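Pectate lyase (Cellvibrio cellulosa, PDB 1GXM) probably cleaves pectate (polygalacturonate) by anti-beta-elimination, the chain here being the family 10 catalytic module of a longer, modular lyase. Local coordinates at residues 70-75 with 132-137; 75-80 with 138-143. All coordinates share one frame; numbering follows the deposited sequence. Where two conformers were deposited one is given.

Interaction 1: 70-75 with 132-137; sequences TIDNGA and FNDNGM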
loop_
_atom_site.group_PDB
_atom_site.type_symbol
_atom_site.label_atom_id
_atom_site.label_comp_id
_atom_site.label_asym_id
_atom_site.label_seq_id
_atom_site.Cartn_x
_atom_site.Cartn_y
_atom_site.Cartn_z
ATOM N N THR A 70 5.794 2.826 12.194
ATOM C CA THR A 70 4.844 3.188 11.180
ATOM C C THR A 70 5.119 2.486 9.879
ATOM O O THR A 70 6.236 2.092 9.586
ATOM C CB THR A 70 4.806 4.715 10.997
ATOM O OG1 THR A 70 3.758 5.070 10.083
ATOM C CG2 THR A 70 6.057 5.265 10.395
ATOM N N ILE A 71 4.050 2.315 9.105
ATOM C CA ILE A 71 4.150 1.848 7.728
ATOM C C ILE A 71 3.813 2.962 6.736
ATOM O O ILE A 71 3.628 2.713 5.549
ATOM C CB ILE A 71 3.272 0.614 7.498
ATOM C CG1 ILE A 71 1.828 0.880 7.861
ATOM C CG2 ILE A 71 3.807 -0.549 8.310
ATOM C CD1 ILE A 71 0.869 -0.181 7.345
ATOM N N ASP A 72 3.770 4.191 7.213
ATOM C CA ASP A 72 3.589 5.320 6.320
ATOM C C ASP A 72 4.886 5.644 5.599
ATOM O O ASP A 72 5.976 5.429 6.114
ATOM C CB ASP A 72 3.099 6.519 7.080
ATOM C CG ASP A 72 2.632 7.630 6.172
ATOM O OD1 ASP A 72 2.179 7.367 5.027
ATOM O OD2 ASP A 72 2.729 8.789 6.554
ATOM N N ASN A 73 4.753 6.175 4.391
ATOM C CA ASN A 73 5.921 6.610 3.619
ATOM C C ASN A 73 6.997 5.525 3.511
ATOM O O ASN A 73 8.192 5.820 3.602
ATOM C CB ASN A 73 6.490 7.917 4.173
ATOM C CG ASN A 73 7.337 8.674 3.145
ATOM O OD1 ASN A 73 7.193 8.467 1.936
ATOM N ND2 ASN A 73 8.211 9.560 3.628
ATOM N N GLY A 74 6.553 4.284 3.340
ATOM C CA GLY A 74 7.428 3.136 3.149
ATOM C C GLY A 74 8.154 2.688 4.393
ATOM O O GLY A 74 8.964 1.773 4.340
ATOM N N ALA A 75 7.894 3.325 5.522
ATOM C CA ALA A 75 8.614 2.991 6.734
ATOM C C ALA A 75 8.313 1.563 7.170
ATOM O O ALA A 75 7.241 1.023 6.903
ATOM C CB ALA A 75 8.294 3.948 7.831
ATOM N N PHE A 132 -4.509 1.631 3.835
ATOM C CA PHE A 132 -4.019 1.325 2.508
ATOM C C PHE A 132 -3.181 2.443 1.943
ATOM O O PHE A 132 -2.368 2.219 1.074
ATOM C CB PHE A 132 -5.165 0.987 1.566
ATOM C CG PHE A 132 -5.936 -0.215 1.994
ATOM C CD1 PHE A 132 -5.326 -1.447 2.056
ATOM C CD2 PHE A 132 -7.267 -0.137 2.354
ATOM C CE1 PHE A 132 -6.018 -2.561 2.446
ATOM C CE2 PHE A 132 -7.951 -1.251 2.757
ATOM C CZ PHE A 132 -7.333 -2.459 2.791
ATOM N N ASN A 133 -3.343 3.635 2.489
ATOM C CA ASN A 133 -2.590 4.807 2.119
ATOM C C ASN A 133 -1.122 4.526 1.979
ATOM O O ASN A 133 -0.526 3.856 2.806
ATOM C CB ASN A 133 -2.780 5.881 3.186
ATOM C CG ASN A 133 -2.347 7.228 2.720
ATOM O OD1 ASN A 133 -2.985 7.818 1.855
ATOM N ND2 ASN A 133 -1.275 7.741 3.283
ATOM N N ASP A 134 -0.540 5.076 0.919
ATOM C CA ASP A 134 0.877 4.907 0.610
ATOM C C ASP A 134 1.283 3.447 0.525
ATOM O O ASP A 134 2.389 3.063 0.872
ATOM C CB ASP A 134 1.738 5.617 1.646
ATOM C CG ASP A 134 2.985 6.204 1.007
ATOM O OD1 ASP A 134 3.850 6.695 1.745
ATOM O OD2 ASP A 134 3.181 6.207 -0.229
ATOM N N ASN A 135 0.370 2.626 0.041
ATOM C CA ASN A 135 0.567 1.195 -0.107
ATOM C C ASN A 135 0.925 0.489 1.193
ATOM O O ASN A 135 1.471 -0.596 1.164
ATOM C CB ASN A 135 1.626 0.917 -1.180
ATOM C CG ASN A 135 1.183 1.336 -2.529
ATOM O OD1 ASN A 135 0.034 1.086 -2.923
ATOM N ND2 ASN A 135 2.078 1.976 -3.269
ATOM N N GLY A 136 0.566 1.072 2.326
ATOM C CA GLY A 136 1.043 0.555 3.593
ATOM C C GLY A 136 0.593 -0.869 3.875
ATOM O O GLY A 136 1.390 -1.791 3.980
ATOM N N MET A 137 -0.709 -1.060 4.009
ATOM C CA MET A 137 -1.192 -2.375 4.355
ATOM C C MET A 137 -0.872 -3.391 3.265
ATOM O O MET A 137 -0.461 -4.506 3.556
ATOM C CB MET A 137 -2.680 -2.351 4.653
ATOM C CG MET A 137 -3.232 -3.693 5.041
ATOM S SD MET A 137 -4.844 -3.549 5.808
ATOM C CE MET A 137 -5.277 -5.253 5.851
HETATM O O HOH W 1 4.162 2.874 2.922
HETATM O O HOH W 2 0.753 3.693 5.212
HETATM O O HOH W 3 0.190 5.758 5.193
#
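Ile71 meets Gly136 at the start of helix 136-148. This is the tightly packed part of the contact. The CA atoms of Ile71 and Gly136 lie 5.3 Å apart. The CG1 branch of Ile71 sits between its backbone N and carbonyl carbon, and chi2 of 166° carries CD1 outward toward the helix. Ile71 CD1 ends 3.5 Å from Gly136 C. Gly136 has no side chain, so the methyl rests on bare main chain. It also lies near Met137 N.

The other side is polar, and much of it is joined through water. Ile71 O accepts from two waters. One lies 2.7 Å from Ile71 O; it also donates to Asp134 O and accepts from Gly74 N. The second lies 2.7 Å from Asn133 O, to which it donates. A third water joins side chains. It is 2.6 Å from Asp72 OD1 and 3.1 Å from Asn133 ND2, whose N-H it accepts. Asp72 OD2 has its own partner, a salt bridge to Lys52. Asn73 ND2 is bonded to Asn53 OD1.

Asp134 reaches across beside Asn73, with the amide and carboxylate planes 17° apart. It was modelled in two conformers, so its closest approaches are doubtful. In one of them, the Asp72 and Asp134 side chains cross at about a right angle, with their carboxylate planes 70° apart. Glu218 accepts from the backbone N of Asp134 and of Asn135.

The polar side is the more open one, and a glycerol, probably from crystallisation, lies near Gly74. Thr70 OG1 accepts from Asp72 N, an ST turn. The contact joins the loop before helix 77-90 to the start of helix 136-148. The family belongs to the 6-hairpin clan, whose members are built as helical toroids.

Interaction 2: 75-80 with 138-143; sequences ATITEM and AYALTV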
loop_
_atom_site.group_PDB
_atom_site.type_symbol
_atom_site.label_atom_id
_atom_site.label_comp_id
_atom_site.label_asym_id
_atom_site.label_seq_id
_atom_site.Cartn_x
_atom_site.Cartn_y
_atom_site.Cartn_z
ATOM N N ALA A 75 7.894 3.325 5.522
ATOM C CA ALA A 75 8.614 2.991 6.734
ATOM C C ALA A 75 8.313 1.563 7.170
ATOM O O ALA A 75 7.241 1.023 6.903
ATOM C CB ALA A 75 8.294 3.948 7.831
ATOM N N THR A 76 9.309 0.992 7.845
ATOM C CA THR A 76 9.314 -0.344 8.408
ATOM C C THR A 76 9.416 -1.389 7.313
ATOM O O THR A 76 10.350 -2.197 7.295
ATOM C CB THR A 76 8.118 -0.603 9.326
ATOM O OG1 THR A 76 8.163 0.332 10.412
ATOM C CG2 THR A 76 8.254 -1.978 9.996
ATOM N N ILE A 77 8.477 -1.363 6.385
ATOM C CA ILE A 77 8.435 -2.355 5.329
ATOM C C ILE A 77 9.657 -2.264 4.425
ATOM O O ILE A 77 10.197 -3.292 4.017
ATOM C CB ILE A 77 7.097 -2.305 4.547
ATOM C CG1 ILE A 77 6.832 -0.931 3.928
ATOM C CG2 ILE A 77 5.977 -2.729 5.481
ATOM C CD1 ILE A 77 5.606 -0.881 3.007
ATOM N N THR A 78 10.134 -1.063 4.154
ATOM C CA THR A 78 11.299 -0.909 3.298
ATOM C C THR A 78 12.548 -1.311 4.063
ATOM O O THR A 78 13.351 -2.088 3.576
ATOM C CB THR A 78 11.428 0.518 2.821
ATOM O OG1 THR A 78 10.216 0.933 2.181
ATOM C CG2 THR A 78 12.499 0.611 1.753
ATOM N N GLU A 79 12.708 -0.770 5.262
ATOM C CA GLU A 79 13.875 -1.074 6.088
ATOM C C GLU A 79 14.029 -2.565 6.316
ATOM O O GLU A 79 15.141 -3.104 6.254
ATOM C CB GLU A 79 13.797 -0.361 7.448
ATOM C CG GLU A 79 14.009 1.140 7.390
ATOM C CD GLU A 79 12.760 1.939 7.140
ATOM O OE1 GLU A 79 11.755 1.377 6.673
ATOM O OE2 GLU A 79 12.789 3.152 7.402
ATOM N N MET A 80 12.936 -3.262 6.564
ATOM C CA MET A 80 13.050 -4.682 6.906
ATOM C C MET A 80 13.439 -5.514 5.689
ATOM O O MET A 80 14.180 -6.492 5.829
ATOM C CB MET A 80 11.820 -5.217 7.625
ATOM C CG MET A 80 10.772 -5.742 6.727
ATOM S SD MET A 80 9.244 -5.672 7.534
ATOM C CE MET A 80 9.126 -7.315 8.211
ATOM N N ALA A 138 -1.098 -3.034 2.012
ATOM C CA ALA A 138 -0.896 -3.983 0.942
ATOM C C ALA A 138 0.556 -4.407 0.856
ATOM O O ALA A 138 0.848 -5.580 0.658
ATOM C CB ALA A 138 -1.351 -3.417 -0.387
ATOM N N TYR A 139 1.488 -3.477 0.999
ATOM C CA TYR A 139 2.887 -3.831 0.812
ATOM C C TYR A 139 3.423 -4.481 2.076
ATOM O O TYR A 139 4.282 -5.331 1.981
ATOM C CB TYR A 139 3.732 -2.640 0.359
ATOM C CG TYR A 139 3.514 -2.233 -1.089
ATOM C CD1 TYR A 139 2.514 -2.797 -1.892
ATOM C CD2 TYR A 139 4.294 -1.233 -1.633
ATOM C CE1 TYR A 139 2.328 -2.377 -3.212
ATOM C CE2 TYR A 139 4.115 -0.817 -2.928
ATOM C CZ TYR A 139 3.125 -1.395 -3.715
ATOM O OH TYR A 139 2.945 -0.976 -5.014
ATOM N N ALA A 140 2.892 -4.128 3.241
ATOM C CA ALA A 140 3.237 -4.851 4.474
ATOM C C ALA A 140 2.829 -6.314 4.367
ATOM O O ALA A 140 3.571 -7.207 4.750
ATOM C CB ALA A 140 2.599 -4.228 5.663
ATOM N N LEU A 141 1.631 -6.557 3.862
ATOM C CA LEU A 141 1.177 -7.924 3.673
ATOM C C LEU A 141 2.024 -8.638 2.650
ATOM O O LEU A 141 2.248 -9.830 2.757
ATOM C CB LEU A 141 -0.299 -7.990 3.287
ATOM C CG LEU A 141 -1.252 -7.512 4.363
ATOM C CD1 LEU A 141 -2.643 -7.477 3.828
ATOM C CD2 LEU A 141 -1.184 -8.408 5.585
ATOM N N THR A 142 2.473 -7.923 1.630
ATOM C CA THR A 142 3.340 -8.497 0.612
ATOM C C THR A 142 4.652 -8.946 1.246
ATOM O O THR A 142 5.143 -10.043 0.979
ATOM C CB THR A 142 3.602 -7.487 -0.501
ATOM O OG1 THR A 142 2.362 -7.177 -1.157
ATOM C CG2 THR A 142 4.498 -8.067 -1.610
ATOM N N VAL A 143 5.220 -8.111 2.102
ATOM C CA VAL A 143 6.454 -8.480 2.800
ATOM C C VAL A 143 6.212 -9.752 3.608
ATOM O O VAL A 143 7.005 -10.707 3.551
ATOM C CB VAL A 143 6.946 -7.359 3.718
ATOM C CG1 VAL A 143 8.106 -7.852 4.556
ATOM C CG2 VAL A 143 7.357 -6.146 2.914
#
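Ile77 and Ala140 are where the two backbones come nearest, with their CA atoms 5.8 Å apart. Both residues are helical. Residues 77-80 form the first turn of helix 77-90, and residues 138-143 belong to helix 136-148. Thr76 precedes the first helix with phi 72° and psi -57°. With the bond from Ile77 N to Ala75 O, this is a classic gamma turn. No hydrogen bond passes between the two segments, and the contact is made by apolar groups.

Ile77 carries most of it, using both branches. Its CG2 methyl lies over Ala140, 3.6 Å from Ala140 CA and 3.7 Å from Ala140 CB. The small alanine side chain lets the methyl come close to the helix backbone. The other branch runs out through CG1, with CD1 anti to CA (chi2 173°). Its CD1 methyl touches Tyr139 CB at 3.7 Å. The ring of Tyr139 leads away from this contact and stacks on Trp24 of helix 20-28.

Val143, one turn after Tyr139, touches both Ile77 and Met80. Its CG2 faces Ile77, 4.2 Å from Ile77 CB. Its CG1 faces Met80 instead and lies 3.8 Å from Met80 CE. Met80 CG and SD also come near that methyl; the chain bends at chi3, which places CE beside it. Met80 was modelled in two conformers, and this detail holds for one of them.

All five touching residues are buried. Met80 also packs on Ala102, Ala103 and Leu106 of helix 93-109, and Val143 touches Trp24. This is apolar helix-to-helix packing. It joins helix 77-90 to helix 136-148, with helices 93-109 and 20-28 packed around them, as expected of the alpha-helical toroid of the 6-hairpin clan.

In the fold
From the N terminus, the chain passes strand 69-70, makes the loop that follows and enters helix 77-90. Helix 93-109 and strands 119-120 and 130-131 follow. The chain then comes back at 132-143, where both contacts close. Interaction 1 ties the loop to the start of helix 136-148. Interaction 2 ties the first turn of helix 77-90 to the following part of helix 136-148. The segments alternate, so the contacts cross and do not nest. Their centres are about 8 Å apart, and Ala75 is common to both. Thr70 O and Thr76 OG1 also link them by a probable hydrogen bond. Interaction 1 is partly buried, while interaction 2 lies in the interior.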